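Local structure of Phikz039 (Pseudomonas phage phikz, 3ZBP) at residues Ile240-Leu245 / His277-Gly282. The protein is a phage-encoded relative of tubulin, known as PhuZ, and belongs to the tubulin and FtsZ superfamily of filament-forming cytoskeletal proteins. Residues are numbered along the deposited sequence; the frame is centred on the assembly and turned at random.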
ATOM      1  N   ILE A 240      -2.601  17.660   0.678  1.00 11.33           N
ATOM      2  CA  ILE A 240      -2.504  17.957  -0.744  1.00 12.30           C
ATOM      3  C   ILE A 240      -3.815  17.632  -1.464  1.00 13.82           C
ATOM      4  O   ILE A 240      -4.287  18.406  -2.300  1.00 12.70           O
ATOM      5  CB  ILE A 240      -1.345  17.173  -1.393  1.00 14.85           C
ATOM      6  CG1 ILE A 240      -0.001  17.651  -0.831  1.00 15.45           C
ATOM      7  CG2 ILE A 240      -1.362  17.327  -2.898  1.00 11.90           C
ATOM      8  CD1 ILE A 240       1.187  16.756  -1.235  1.00 14.80           C
ATOM      9  N   SER A 241      -4.410  16.490  -1.127  1.00  9.59           N
ATOM     10  CA  SER A 241      -5.580  16.002  -1.844  1.00 14.90           C
ATOM     11  C   SER A 241      -6.402  15.138  -0.896  1.00 11.15           C
ATOM     12  O   SER A 241      -5.880  14.197  -0.292  1.00 12.14           O
ATOM     13  CB  SER A 241      -5.134  15.185  -3.057  1.00 11.97           C
ATOM     14  OG  SER A 241      -6.229  14.785  -3.858  1.00 12.31           O
ATOM     15  N   ILE A 242      -7.677  15.470  -0.739  1.00  9.66           N
ATOM     16  CA  ILE A 242      -8.518  14.766   0.214  1.00  9.15           C
ATOM     17  C   ILE A 242      -9.763  14.215  -0.461  1.00 11.14           C
ATOM     18  O   ILE A 242     -10.432  14.928  -1.217  1.00 11.53           O
ATOM     19  CB  ILE A 242      -8.949  15.697   1.359  1.00 11.52           C
ATOM     20  CG1 ILE A 242      -7.727  16.227   2.108  1.00 12.56           C
ATOM     21  CG2 ILE A 242      -9.863  14.977   2.327  1.00 10.59           C
ATOM     22  CD1 ILE A 242      -8.076  17.198   3.221  1.00 13.65           C
ATOM     23  N   ALA A 243     -10.076  12.949  -0.185  1.00 11.32           N
ATOM     24  CA  ALA A 243     -11.368  12.386  -0.572  1.00  9.24           C
ATOM     25  C   ALA A 243     -12.156  12.043   0.681  1.00  9.60           C
ATOM     26  O   ALA A 243     -11.617  11.422   1.595  1.00  9.86           O
ATOM     27  CB  ALA A 243     -11.181  11.146  -1.434  1.00  6.38           C
ATOM     28  N   SER A 244     -13.431  12.425   0.725  1.00  8.51           N
ATOM     29  CA  SER A 244     -14.256  12.156   1.900  1.00  8.60           C
ATOM     30  C   SER A 244     -15.635  11.581   1.557  1.00 10.13           C
ATOM     31  O   SER A 244     -16.306  12.041   0.629  1.00  9.33           O
ATOM     32  CB  SER A 244     -14.407  13.430   2.733  1.00 10.86           C
ATOM     33  OG  SER A 244     -13.153  13.846   3.245  1.00 11.98           O
ATOM     34  N   LEU A 245     -16.040  10.579   2.324  1.00  9.09           N
ATOM     35  CA  LEU A 245     -17.294   9.871   2.127  1.00 11.47           C
ATOM     36  C   LEU A 245     -18.186  10.085   3.366  1.00 12.24           C
ATOM     37  O   LEU A 245     -17.774   9.793   4.492  1.00 14.08           O
ATOM     38  CB  LEU A 245     -16.976   8.382   1.941  1.00 12.29           C
ATOM     39  CG  LEU A 245     -17.858   7.493   1.078  1.00 16.98           C
ATOM     40  CD1 LEU A 245     -18.142   8.159  -0.266  1.00 12.53           C
ATOM     41  CD2 LEU A 245     -17.186   6.116   0.872  1.00 13.14           C
ATOM     42  N   HIS A 277     -12.347   9.663   5.792  1.00 10.16           N
ATOM     43  CA  HIS A 277     -11.508  10.653   5.134  1.00 10.53           C
ATOM     44  C   HIS A 277     -10.201  10.041   4.668  1.00 11.38           C
ATOM     45  O   HIS A 277      -9.514   9.356   5.429  1.00 11.71           O
ATOM     46  CB  HIS A 277     -11.236  11.819   6.078  1.00 13.29           C
ATOM     47  CG  HIS A 277     -12.485  12.478   6.571  1.00 13.78           C
ATOM     48  ND1 HIS A 277     -13.232  13.327   5.782  1.00 12.90           N
ATOM     49  CD2 HIS A 277     -13.135  12.389   7.751  1.00 14.35           C
ATOM     50  CE1 HIS A 277     -14.284  13.744   6.464  1.00 13.18           C
ATOM     51  NE2 HIS A 277     -14.247  13.198   7.665  1.00 12.95           N
ATOM     52  N   PHE A 278      -9.866  10.296   3.410  1.00  7.35           N
ATOM     53  CA  PHE A 278      -8.665   9.734   2.827  1.00  8.54           C
ATOM     54  C   PHE A 278      -7.778  10.896   2.424  1.00  8.99           C
ATOM     55  O   PHE A 278      -7.978  11.527   1.382  1.00 11.35           O
ATOM     56  CB  PHE A 278      -9.023   8.843   1.645  1.00  8.84           C
ATOM     57  CG  PHE A 278      -9.988   7.732   1.994  1.00  7.31           C
ATOM     58  CD1 PHE A 278     -11.340   7.990   2.159  1.00  8.60           C
ATOM     59  CD2 PHE A 278      -9.540   6.434   2.152  1.00  8.68           C
ATOM     60  CE1 PHE A 278     -12.239   6.962   2.479  1.00  9.28           C
ATOM     61  CE2 PHE A 278     -10.424   5.396   2.465  1.00  7.59           C
ATOM     62  CZ  PHE A 278     -11.781   5.662   2.626  1.00  8.63           C
ATOM     63  N   VAL A 279      -6.811  11.190   3.282  1.00  8.41           N
ATOM     64  CA  VAL A 279      -6.037  12.415   3.173  1.00  8.45           C
ATOM     65  C   VAL A 279      -4.644  12.110   2.655  1.00  8.96           C
ATOM     66  O   VAL A 279      -3.890  11.349   3.272  1.00 10.12           O
ATOM     67  CB  VAL A 279      -5.953  13.121   4.542  1.00 13.14           C
ATOM     68  CG1 VAL A 279      -5.017  14.333   4.481  1.00 12.29           C
ATOM     69  CG2 VAL A 279      -7.350  13.535   5.008  1.00 12.07           C
ATOM     70  N   ILE A 280      -4.311  12.702   1.511  1.00  8.76           N
ATOM     71  CA  ILE A 280      -2.971  12.610   0.955  1.00  8.10           C
ATOM     72  C   ILE A 280      -2.191  13.864   1.313  1.00 10.82           C
ATOM     73  O   ILE A 280      -2.656  14.985   1.072  1.00  7.60           O
ATOM     74  CB  ILE A 280      -3.034  12.466  -0.568  1.00  9.98           C
ATOM     75  CG1 ILE A 280      -3.611  11.102  -0.936  1.00  6.87           C
ATOM     76  CG2 ILE A 280      -1.659  12.651  -1.197  1.00  8.66           C
ATOM     77  CD1 ILE A 280      -3.900  10.975  -2.434  1.00 11.59           C
ATOM     78  N   ASN A 281      -1.016  13.681   1.915  1.00  8.27           N
ATOM     79  CA  ASN A 281      -0.131  14.807   2.174  1.00  9.68           C
ATOM     80  C   ASN A 281       1.320  14.432   1.864  1.00 13.57           C
ATOM     81  O   ASN A 281       1.595  13.290   1.470  1.00 10.22           O
ATOM     82  CB  ASN A 281      -0.311  15.358   3.606  1.00 12.86           C
ATOM     83  CG  ASN A 281       0.424  14.536   4.668  1.00 16.75           C
ATOM     84  OD1 ASN A 281       0.688  13.339   4.493  1.00 13.27           O
ATOM     85  ND2 ASN A 281       0.737  15.182   5.790  1.00 15.50           N
ATOM     86  N   GLY A 282       2.234  15.389   2.016  1.00 12.91           N
ATOM     87  CA  GLY A 282       3.623  15.165   1.664  1.00 14.21           C
ATOM     88  C   GLY A 282       4.298  14.120   2.537  1.00 17.70           C
ATOM     89  O   GLY A 282       3.961  13.959   3.714  1.00 18.35           O
TER
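Ala243 and Phe278 form a hydrogen-bonded antiparallel pair: Phe278 N gives to Ala243 O at 2.8 Å, and Ala243 N gives to Phe278 O at 3.0 Å. Two residues on, Ile280 N reaches Ser241 O (2.8 Å), but the return is doubled. Ile280 O takes both Ile240 N, at 2.7 Å and in the carbonyl plane, and Ser241 N, longer at 3.2 Å and tilted out of it. Two successive residues facing Ile280 make a classic beta bulge, placed where the chain turns a corner at Ile240. The pairing belongs to the C-terminal domain of this tubulin-like protein, where strand 275-282 runs between 222-227 and 239-246 in a mixed sheet.

The one hydrogen bond between side chains of the two strands joins Ser244 to His277, a non-hydrogen-bonded pair whose close backbones suit a short hydroxyl beside an imidazole. Ser244 OG, turned beside its backbone N (chi1 -64°), meets His277 ND1 in the ring plane at 2.6 Å. Arg261 also bonds this hydroxyl and Gln275 holds NE2, so both ring nitrogens of the buried histidine are engaged, which should hold the ring in one orientation.

Apolar packing follows the two faces. On the Ser244 and His277 side, beta-branched Ile242 and Val279 lie alongside each other, CG2 to CG2 at 3.9 Å. On the other, Ala243 is small enough to sit against Trp208 of helix 202-209, while the Phe278 ring turns an edge to Ala243 O and packs on helix 175-192. At the bulge itself, Ile240 extends its CD1 to within 3.7 Å of Gly282 N.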